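Local coordinates for protein beta-lactamase (Klebsiella pneumoniae, PDB 6K8X) that probably hydrolyses beta-lactam antibiotics to substituted beta-amino acids as a class C serine beta-lactamase, a plasmid-borne source of resistance, at residues L72-A77 / I319-S324. Sequence-based numbering, arbitrary orientation.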
loop_
_atom_site.group_PDB
_atom_site.type_symbol
_atom_site.label_atom_id
_atom_site.label_comp_id
_atom_site.label_asym_id
_atom_site.label_seq_id
_atom_site.Cartn_x
_atom_site.Cartn_y
_atom_site.Cartn_z
ATOM N N LEU A 72 1.537 2.491 -0.591
ATOM C CA LEU A 72 1.461 1.247 0.173
ATOM C C LEU A 72 0.717 1.484 1.474
ATOM O O LEU A 72 0.127 0.558 2.041
ATOM C CB LEU A 72 2.848 0.675 0.477
ATOM C CG LEU A 72 3.668 0.157 -0.697
ATOM C CD1 LEU A 72 4.845 -0.669 -0.222
ATOM C CD2 LEU A 72 2.790 -0.654 -1.571
ATOM N N SER A 73 0.734 2.731 1.955
ATOM C CA SER A 73 0.039 3.081 3.186
ATOM C C SER A 73 -1.447 2.756 3.116
ATOM O O SER A 73 -2.074 2.506 4.152
ATOM C CB SER A 73 0.233 4.571 3.478
ATOM O OG SER A 73 1.618 4.913 3.539
ATOM N N LYS A 74 -2.030 2.776 1.917
ATOM C CA LYS A 74 -3.456 2.495 1.788
ATOM C C LYS A 74 -3.807 1.106 2.291
ATOM O O LYS A 74 -4.933 0.883 2.757
ATOM C CB LYS A 74 -3.891 2.644 0.334
ATOM C CG LYS A 74 -3.674 4.030 -0.237
ATOM C CD LYS A 74 -4.447 4.156 -1.539
ATOM C CE LYS A 74 -4.476 5.610 -2.025
ATOM N NZ LYS A 74 -3.169 5.953 -2.667
ATOM N N THR A 75 -2.882 0.153 2.185
ATOM C CA THR A 75 -3.234 -1.193 2.618
ATOM C C THR A 75 -3.318 -1.286 4.130
ATOM O O THR A 75 -4.041 -2.145 4.636
ATOM C CB THR A 75 -2.261 -2.247 2.076
ATOM O OG1 THR A 75 -0.961 -2.056 2.651
ATOM C CG2 THR A 75 -2.160 -2.162 0.548
ATOM N N PHE A 76 -2.635 -0.398 4.857
ATOM C CA PHE A 76 -2.787 -0.372 6.309
ATOM C C PHE A 76 -4.142 0.202 6.715
ATOM O O PHE A 76 -4.763 -0.288 7.664
ATOM C CB PHE A 76 -1.629 0.406 6.942
ATOM C CG PHE A 76 -0.297 -0.265 6.737
ATOM C CD1 PHE A 76 0.452 -0.032 5.589
ATOM C CD2 PHE A 76 0.166 -1.187 7.648
ATOM C CE1 PHE A 76 1.665 -0.683 5.385
ATOM C CE2 PHE A 76 1.378 -1.841 7.450
ATOM C CZ PHE A 76 2.125 -1.586 6.316
ATOM N N ALA A 77 -4.639 1.206 5.983
ATOM C CA ALA A 77 -6.003 1.677 6.220
ATOM C C ALA A 77 -7.013 0.561 5.968
ATOM O O ALA A 77 -7.989 0.403 6.715
ATOM C CB ALA A 77 -6.289 2.896 5.333
ATOM N N ILE A 319 -0.912 -10.954 -5.659
ATOM C CA ILE A 319 -1.447 -9.795 -4.937
ATOM C C ILE A 319 -0.368 -8.727 -4.895
ATOM O O ILE A 319 0.796 -9.038 -4.622
ATOM C CB ILE A 319 -1.913 -10.185 -3.520
ATOM C CG1 ILE A 319 -2.959 -11.305 -3.597
ATOM C CG2 ILE A 319 -2.513 -8.985 -2.800
ATOM C CD1 ILE A 319 -3.249 -11.972 -2.254
ATOM N N ASN A 320 -0.726 -7.475 -5.212
ATOM C CA ASN A 320 0.309 -6.442 -5.246
ATOM C C ASN A 320 -0.232 -5.053 -4.933
ATOM O O ASN A 320 -1.439 -4.814 -4.889
ATOM C CB ASN A 320 1.094 -6.463 -6.586
ATOM C CG ASN A 320 0.296 -6.018 -7.826
ATOM O OD1 ASN A 320 0.888 -5.943 -8.902
ATOM N ND2 ASN A 320 -1.003 -5.741 -7.705
ATOM N N LYS A 321 0.708 -4.145 -4.647
ATOM C CA LYS A 321 0.402 -2.736 -4.450
ATOM C C LYS A 321 1.649 -1.925 -4.754
ATOM O O LYS A 321 2.750 -2.281 -4.313
ATOM C CB LYS A 321 -0.081 -2.476 -3.015
ATOM C CG LYS A 321 -0.557 -1.035 -2.752
ATOM C CD LYS A 321 -1.930 -0.794 -3.381
ATOM C CE LYS A 321 -2.286 0.698 -3.397
ATOM N NZ LYS A 321 -1.518 1.475 -4.409
ATOM N N THR A 322 1.477 -0.851 -5.525
ATOM C CA THR A 322 2.524 0.129 -5.748
ATOM C C THR A 322 2.403 1.265 -4.745
ATOM O O THR A 322 1.320 1.551 -4.218
ATOM C CB THR A 322 2.446 0.694 -7.168
ATOM O OG1 THR A 322 1.140 1.229 -7.396
ATOM C CG2 THR A 322 2.734 -0.396 -8.185
ATOM N N GLY A 323 3.536 1.908 -4.471
ATOM C CA GLY A 323 3.486 3.118 -3.679
ATOM C C GLY A 323 4.497 4.144 -4.134
ATOM O O GLY A 323 5.629 3.799 -4.460
ATOM N N SER A 324 4.121 5.417 -4.153
ATOM C CA SER A 324 5.087 6.446 -4.503
ATOM C C SER A 324 4.839 7.698 -3.678
ATOM O O SER A 324 3.716 7.956 -3.234
ATOM C CB SER A 324 5.014 6.799 -5.996
ATOM O OG SER A 324 5.047 5.638 -6.812
#
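The backbone at Leu72, in segment 72-77, comes against Gly323 of strand 317-324, their CA atoms 4.7 Å apart. The contact lies at the active site of the class C beta-lactamase fold, marked by Ser71, which binds AMP covalently; its sequence is consistent with an SxxK motif (Ser71 to Lys74) meeting a KTG motif (Lys321 to Gly323). Gly323 has no side chain to stand between the backbones, and its CA lies 3.7 Å from Leu72 N. Leu72 sets its CD2 methyl against the strand, 3.2 Å from Lys321 O and 3.6 Å from Lys321 CG, and its side chain also packs on Ala330 and Ile332 of the next strand. Thr75 adds CG2 against the same lysine stem, 3.8 Å from Lys321 CG. Thr75 OG1 hydrogen-bonds back to Leu72 O, nearly in line with that carbonyl (162°), which also accepts from Thr75 N; Tyr240 OH is a further partner of OG1. With CG anti to the backbone N (chi1 -174°), the Lys321 stem runs past both methyls, and two later bends fold NZ round to Thr322. Lys74 NZ and Lys321 NZ stand 5.1 Å apart, both hydrogen-bonded to Tyr156 OH, and Lys74 NZ also to Asn158 OD1. Lys321 NZ donates to Thr322 O in the carbonyl plane, at 2.8 Å.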